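PDB 6M6Q: dicer Related Helicase, which probably couples ATP hydrolysis to work on RNA as a RIG-I-like helicase of RNA interference, this chain being its N-terminal domain. Local coordinates for residues K35-V39 / V140-Y144; Y28-W34 / L266-L270. All coordinates share one frame; numbering follows the deposited sequence.

Interaction 1 (K35-V39 / V140-Y144)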
loop_
_atom_site.group_PDB
_atom_site.type_symbol
_atom_site.label_atom_id
_atom_site.label_comp_id
_atom_site.label_asym_id
_atom_site.label_seq_id
_atom_site.Cartn_x
_atom_site.Cartn_y
_atom_site.Cartn_z
ATOM N N LYS B 35 -10.761 -15.504 -1.620
ATOM C CA LYS B 35 -11.524 -16.637 -2.194
ATOM C C LYS B 35 -10.719 -17.227 -3.348
ATOM O O LYS B 35 -10.745 -18.456 -3.503
ATOM C CB LYS B 35 -12.927 -16.203 -2.625
ATOM C CG LYS B 35 -13.787 -17.288 -3.292
ATOM C CD LYS B 35 -13.976 -18.537 -2.446
ATOM C CE LYS B 35 -14.797 -19.630 -3.102
ATOM N NZ LYS B 35 -14.580 -20.925 -2.405
ATOM N N PHE B 36 -9.965 -16.395 -4.069
ATOM C CA PHE B 36 -9.083 -16.821 -5.186
ATOM C C PHE B 36 -7.915 -17.628 -4.627
ATOM O O PHE B 36 -7.638 -18.704 -5.171
ATOM C CB PHE B 36 -8.590 -15.618 -5.983
ATOM C CG PHE B 36 -7.421 -15.911 -6.884
ATOM C CD1 PHE B 36 -7.556 -16.758 -7.974
ATOM C CD2 PHE B 36 -6.187 -15.323 -6.654
ATOM C CE1 PHE B 36 -6.474 -17.028 -8.795
ATOM C CE2 PHE B 36 -5.112 -15.586 -7.479
ATOM C CZ PHE B 36 -5.258 -16.434 -8.548
ATOM N N LEU B 37 -7.282 -17.135 -3.554
ATOM C CA LEU B 37 -6.224 -17.875 -2.797
ATOM C C LEU B 37 -6.817 -19.181 -2.315
ATOM O O LEU B 37 -6.207 -20.196 -2.593
ATOM C CB LEU B 37 -5.696 -17.041 -1.617
ATOM C CG LEU B 37 -4.523 -17.640 -0.816
ATOM C CD1 LEU B 37 -3.231 -17.746 -1.651
ATOM C CD2 LEU B 37 -4.265 -16.816 0.444
ATOM N N ASP B 38 -8.022 -19.138 -1.721
ATOM C CA ASP B 38 -8.737 -20.341 -1.200
ATOM C C ASP B 38 -8.850 -21.404 -2.302
ATOM O O ASP B 38 -8.592 -22.579 -1.987
ATOM C CB ASP B 38 -10.112 -20.006 -0.619
ATOM C CG ASP B 38 -10.764 -21.221 0.027
ATOM O OD1 ASP B 38 -11.671 -21.800 -0.604
ATOM O OD2 ASP B 38 -10.275 -21.649 1.085
ATOM N N VAL B 39 -9.223 -21.003 -3.526
ATOM C CA VAL B 39 -9.445 -21.902 -4.706
ATOM C C VAL B 39 -8.100 -22.531 -5.118
ATOM O O VAL B 39 -8.051 -23.761 -5.316
ATOM C CB VAL B 39 -10.107 -21.135 -5.879
ATOM C CG1 VAL B 39 -9.987 -21.876 -7.206
ATOM C CG2 VAL B 39 -11.570 -20.810 -5.592
ATOM N N VAL B 140 -9.363 -18.880 -14.002
ATOM C CA VAL B 140 -9.358 -19.848 -12.861
ATOM C C VAL B 140 -10.737 -19.805 -12.190
ATOM O O VAL B 140 -11.335 -20.895 -11.975
ATOM C CB VAL B 140 -8.225 -19.575 -11.855
ATOM C CG1 VAL B 140 -8.504 -20.210 -10.484
ATOM C CG2 VAL B 140 -6.881 -20.041 -12.397
ATOM N N MET B 141 -11.247 -18.597 -11.941
ATOM C CA MET B 141 -12.555 -18.365 -11.289
ATOM C C MET B 141 -13.684 -18.916 -12.177
ATOM O O MET B 141 -14.627 -19.541 -11.626
ATOM C CB MET B 141 -12.775 -16.868 -11.025
ATOM C CG MET B 141 -11.839 -16.292 -9.965
ATOM S SD MET B 141 -11.771 -17.277 -8.411
ATOM C CE MET B 141 -13.371 -16.896 -7.707
ATOM N N PHE B 142 -13.589 -18.701 -13.491
ATOM C CA PHE B 142 -14.581 -19.155 -14.500
ATOM C C PHE B 142 -14.708 -20.673 -14.429
ATOM O O PHE B 142 -15.827 -21.169 -14.461
ATOM C CB PHE B 142 -14.176 -18.693 -15.904
ATOM C CG PHE B 142 -15.079 -19.162 -17.016
ATOM C CD1 PHE B 142 -16.281 -18.523 -17.264
ATOM C CD2 PHE B 142 -14.728 -20.233 -17.823
ATOM C CE1 PHE B 142 -17.108 -18.942 -18.291
ATOM C CE2 PHE B 142 -15.574 -20.667 -18.829
ATOM C CZ PHE B 142 -16.755 -20.016 -19.067
ATOM N N ASN B 143 -13.580 -21.375 -14.352
ATOM C CA ASN B 143 -13.522 -22.859 -14.356
ATOM C C ASN B 143 -14.013 -23.394 -13.002
ATOM O O ASN B 143 -14.549 -24.521 -12.976
ATOM C CB ASN B 143 -12.115 -23.372 -14.674
ATOM C CG ASN B 143 -11.651 -23.068 -16.084
ATOM O OD1 ASN B 143 -12.412 -22.581 -16.917
ATOM N ND2 ASN B 143 -10.397 -23.361 -16.361
ATOM N N TYR B 144 -13.856 -22.615 -11.921
ATOM C CA TYR B 144 -14.266 -23.010 -10.544
ATOM C C TYR B 144 -15.793 -22.910 -10.419
ATOM O O TYR B 144 -16.426 -23.893 -10.046
ATOM C CB TYR B 144 -13.560 -22.168 -9.465
ATOM C CG TYR B 144 -14.151 -22.334 -8.082
ATOM C CD1 TYR B 144 -13.980 -23.509 -7.359
ATOM C CD2 TYR B 144 -14.930 -21.335 -7.510
ATOM C CE1 TYR B 144 -14.573 -23.686 -6.119
ATOM C CE2 TYR B 144 -15.517 -21.491 -6.259
ATOM C CZ TYR B 144 -15.355 -22.681 -5.571
ATOM O OH TYR B 144 -15.921 -22.860 -4.341
#

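Interaction 2 (Y28-W34 / L266-L270)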
loop_
_atom_site.group_PDB
_atom_site.type_symbol
_atom_site.label_atom_id
_atom_site.label_comp_id
_atom_site.label_asym_id
_atom_site.label_seq_id
_atom_site.Cartn_x
_atom_site.Cartn_y
_atom_site.Cartn_z
ATOM N N TYR B 28 -12.310 -4.410 -8.215
ATOM C CA TYR B 28 -13.547 -5.089 -7.812
ATOM C C TYR B 28 -13.256 -6.589 -7.696
ATOM O O TYR B 28 -13.569 -7.175 -6.645
ATOM C CB TYR B 28 -14.699 -4.757 -8.759
ATOM C CG TYR B 28 -16.024 -5.277 -8.255
ATOM C CD1 TYR B 28 -16.557 -6.469 -8.727
ATOM C CD2 TYR B 28 -16.679 -4.645 -7.215
ATOM C CE1 TYR B 28 -17.721 -6.992 -8.204
ATOM C CE2 TYR B 28 -17.858 -5.148 -6.696
ATOM C CZ TYR B 28 -18.377 -6.329 -7.188
ATOM O OH TYR B 28 -19.555 -6.810 -6.688
ATOM N N PHE B 29 -12.583 -7.169 -8.687
ATOM C CA PHE B 29 -12.197 -8.607 -8.692
ATOM C C PHE B 29 -11.350 -8.925 -7.449
ATOM O O PHE B 29 -11.516 -10.013 -6.896
ATOM C CB PHE B 29 -11.441 -8.974 -9.965
ATOM C CG PHE B 29 -11.031 -10.422 -10.033
ATOM C CD1 PHE B 29 -11.902 -11.386 -10.502
ATOM C CD2 PHE B 29 -9.779 -10.827 -9.588
ATOM C CE1 PHE B 29 -11.530 -12.722 -10.541
ATOM C CE2 PHE B 29 -9.411 -12.164 -9.631
ATOM C CZ PHE B 29 -10.282 -13.107 -10.122
ATOM N N ARG B 30 -10.483 -7.991 -7.028
ATOM C CA ARG B 30 -9.519 -8.168 -5.900
ATOM C C ARG B 30 -10.231 -8.127 -4.543
ATOM O O ARG B 30 -9.578 -8.451 -3.565
ATOM C CB ARG B 30 -8.400 -7.120 -5.964
ATOM C CG ARG B 30 -7.391 -7.399 -7.068
ATOM C CD ARG B 30 -6.137 -6.587 -6.948
ATOM N NE ARG B 30 -6.353 -5.153 -7.083
ATOM C CZ ARG B 30 -6.138 -4.442 -8.203
ATOM N NH1 ARG B 30 -5.750 -5.039 -9.321
ATOM N NH2 ARG B 30 -6.311 -3.129 -8.192
ATOM N N LEU B 31 -11.542 -7.851 -4.497
ATOM C CA LEU B 31 -12.370 -8.050 -3.265
ATOM C C LEU B 31 -12.628 -9.559 -3.064
ATOM O O LEU B 31 -12.957 -9.951 -1.915
ATOM C CB LEU B 31 -13.674 -7.244 -3.361
ATOM C CG LEU B 31 -13.506 -5.717 -3.428
ATOM C CD1 LEU B 31 -14.763 -5.037 -3.942
ATOM C CD2 LEU B 31 -13.137 -5.147 -2.080
ATOM N N LEU B 32 -12.345 -10.384 -4.088
ATOM C CA LEU B 32 -12.410 -11.885 -4.029
ATOM C C LEU B 32 -11.003 -12.500 -3.910
ATOM O O LEU B 32 -10.882 -13.714 -4.130
ATOM C CB LEU B 32 -13.081 -12.436 -5.302
ATOM C CG LEU B 32 -14.588 -12.267 -5.417
ATOM C CD1 LEU B 32 -15.031 -12.501 -6.851
ATOM C CD2 LEU B 32 -15.304 -13.212 -4.480
ATOM N N LYS B 33 -9.972 -11.707 -3.636
ATOM C CA LYS B 33 -8.564 -12.189 -3.636
ATOM C C LYS B 33 -8.379 -13.332 -2.615
ATOM O O LYS B 33 -7.570 -14.207 -2.893
ATOM C CB LYS B 33 -7.597 -11.027 -3.395
ATOM C CG LYS B 33 -7.519 -10.480 -1.975
ATOM C CD LYS B 33 -6.384 -9.479 -1.832
ATOM C CE LYS B 33 -5.813 -9.417 -0.449
ATOM N NZ LYS B 33 -5.089 -8.146 -0.238
ATOM N N TRP B 34 -9.092 -13.326 -1.480
ATOM C CA TRP B 34 -8.944 -14.378 -0.430
ATOM C C TRP B 34 -9.653 -15.650 -0.880
ATOM O O TRP B 34 -9.125 -16.764 -0.576
ATOM C CB TRP B 34 -9.439 -13.898 0.939
ATOM C CG TRP B 34 -8.601 -12.797 1.527
ATOM C CD1 TRP B 34 -9.037 -11.581 1.973
ATOM C CD2 TRP B 34 -7.170 -12.797 1.701
ATOM N NE1 TRP B 34 -7.979 -10.828 2.415
ATOM C CE2 TRP B 34 -6.822 -11.547 2.257
ATOM C CE3 TRP B 34 -6.151 -13.732 1.463
ATOM C CZ2 TRP B 34 -5.507 -11.213 2.572
ATOM C CZ3 TRP B 34 -4.849 -13.394 1.763
ATOM C CH2 TRP B 34 -4.533 -12.147 2.303
ATOM N N LEU B 266 -14.085 -7.796 2.956
ATOM C CA LEU B 266 -14.028 -7.558 1.492
ATOM C C LEU B 266 -15.378 -7.919 0.860
ATOM O O LEU B 266 -15.819 -7.174 -0.068
ATOM C CB LEU B 266 -12.882 -8.373 0.883
ATOM C CG LEU B 266 -11.483 -7.977 1.358
ATOM C CD1 LEU B 266 -10.423 -8.675 0.538
ATOM C CD2 LEU B 266 -11.286 -6.470 1.315
ATOM N N THR B 267 -16.040 -8.961 1.374
ATOM C CA THR B 267 -17.311 -9.478 0.824
ATOM C C THR B 267 -18.418 -8.454 1.062
ATOM O O THR B 267 -19.311 -8.386 0.217
ATOM C CB THR B 267 -17.625 -10.865 1.385
ATOM O OG1 THR B 267 -16.536 -11.705 1.007
ATOM C CG2 THR B 267 -18.910 -11.455 0.857
ATOM N N MET B 268 -18.291 -7.607 2.088
ATOM C CA MET B 268 -19.243 -6.483 2.347
ATOM C C MET B 268 -19.142 -5.440 1.226
ATOM O O MET B 268 -20.193 -5.042 0.704
ATOM C CB MET B 268 -18.980 -5.788 3.683
ATOM C CG MET B 268 -19.472 -6.550 4.861
ATOM S SD MET B 268 -19.159 -5.628 6.365
ATOM C CE MET B 268 -20.678 -4.705 6.518
ATOM N N PHE B 269 -17.936 -5.001 0.874
ATOM C CA PHE B 269 -17.693 -4.016 -0.214
ATOM C C PHE B 269 -18.076 -4.631 -1.564
ATOM O O PHE B 269 -18.596 -3.901 -2.399
ATOM C CB PHE B 269 -16.241 -3.538 -0.195
ATOM C CG PHE B 269 -15.956 -2.560 0.911
ATOM C CD1 PHE B 269 -15.609 -3.010 2.175
ATOM C CD2 PHE B 269 -16.107 -1.196 0.709
ATOM C CE1 PHE B 269 -15.378 -2.115 3.207
ATOM C CE2 PHE B 269 -15.892 -0.303 1.744
ATOM C CZ PHE B 269 -15.517 -0.762 2.990
ATOM N N LEU B 270 -17.879 -5.944 -1.724
ATOM C CA LEU B 270 -18.282 -6.709 -2.931
ATOM C C LEU B 270 -19.798 -6.631 -3.075
ATOM O O LEU B 270 -20.256 -6.348 -4.168
ATOM C CB LEU B 270 -17.805 -8.163 -2.803
ATOM C CG LEU B 270 -17.898 -9.036 -4.057
ATOM C CD1 LEU B 270 -16.811 -8.684 -5.037
ATOM C CD2 LEU B 270 -17.793 -10.511 -3.718
HETATM O O HOH W 1 -15.537 -11.245 -1.404
#

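Interaction 1 (K35-V39 / V140-Y144)
V39 sets its CG2 methyl almost squarely over the centre of the Y144 ring, 3.8 Å from CG2 to the ring centroid and 8° off the normal, a CH-pi contact that suits a short branched residue facing a flat one. Its other branch, CG1, meets V140 CG1 at 4.0 Å. That same V140 methyl also lies at the edge of the F36 ring, 4.1 Å from F36 CE1, near the ring plane. The unbranched thioether of M141 lays SD at the ring edge too, 4.3 Å from F36 CD1.

The polar end of the contact belongs to K35. Its chain leaves with CG anti to the backbone N (chi1 177°) and bends at chi2, which brings NZ to the tyrosine hydroxyl, the two side chains crossing at about a right angle, where it donates a hydrogen bond of 3.0 Å to Y144 OH. One turn on, D38 OD1 forms a salt bridge with NZ at 3.5 Å, and Q227 O accepts from it as well, so the buried ammonium is well supplied with oxygen partners. D38 is held in turn by S229 N on OD1 and T230 OG1 on OD2.

Segments 35-39 and 140-144, on helices 33-42 and 131-144, cross at 69°. Helix 94-127 supplies L124 and V127 against F36, while L148 of helix 146-152 touches both K35 and M141.

Interaction 2 (Y28-W34 / L266-L270)
L270 meets Y28 twice, by its side chain and by its backbone. Its CD1 methyl lies over one face of the Y28 ring, 3.6 Å from Y28 CZ, while Y28 OH donates a hydrogen bond of 2.7 Å to L270 O. The donor sits 23° out of the carbonyl plane, with a C=O...O angle of 135°. Tyrosine suits this place because a single side chain offers both an apolar face and a donor at its far end.

The same CD1 packs against L31 CB at 3.8 Å, and the other branch of L270 meets L32, CD2 to CD2, also at 3.8 Å. The fork of L270 thus serves Y28 and L31 with one methyl and L32 with the other. L31 fills the middle of this densely packed part: its CD2 reaches L266 CD2 at 4.1 Å and F269 CB.

Elsewhere less surface is shared. A water donates to L31 O and to T267 OG1 (2.7 Å from the water O), linking the L31 carbonyl to the T267 hydroxyl, which also bonds to H263 O. W34 gives just a small patch, its CD1 near L266 CD1, beside the partly exposed K33.

Segment 28-34 runs from the end region of helix 25-29 through a short 3-10 turn (30-31) into helix 33-42, with L32 at its N-cap position; helix 262-271 packs against it. L187 and A191 of helix 186-193 touch L31, and helix 146-152 sends L148 and S152 to L32 and Y151 to L270.

Helix 33-42 serves both contacts: interaction 2 uses its first residues with the turn and helix before it, interaction 1 the residues that follow. Their centres are 13 Å apart, and they touch directly through M141 CG and F29 CZ, at 3.5 Å. L148 of helix 146-152 is shared as well, reaching K35 and M141 in one and L32 in the other. Along the chain, interaction 1 is nested inside the loop that interaction 2 closes. Interaction 2 lies about 4 Å from the centre of the chain and interaction 1 about 14 Å, centre to centre. Neither involves a ligand; together they join distant helices of this all-helical N-terminal domain.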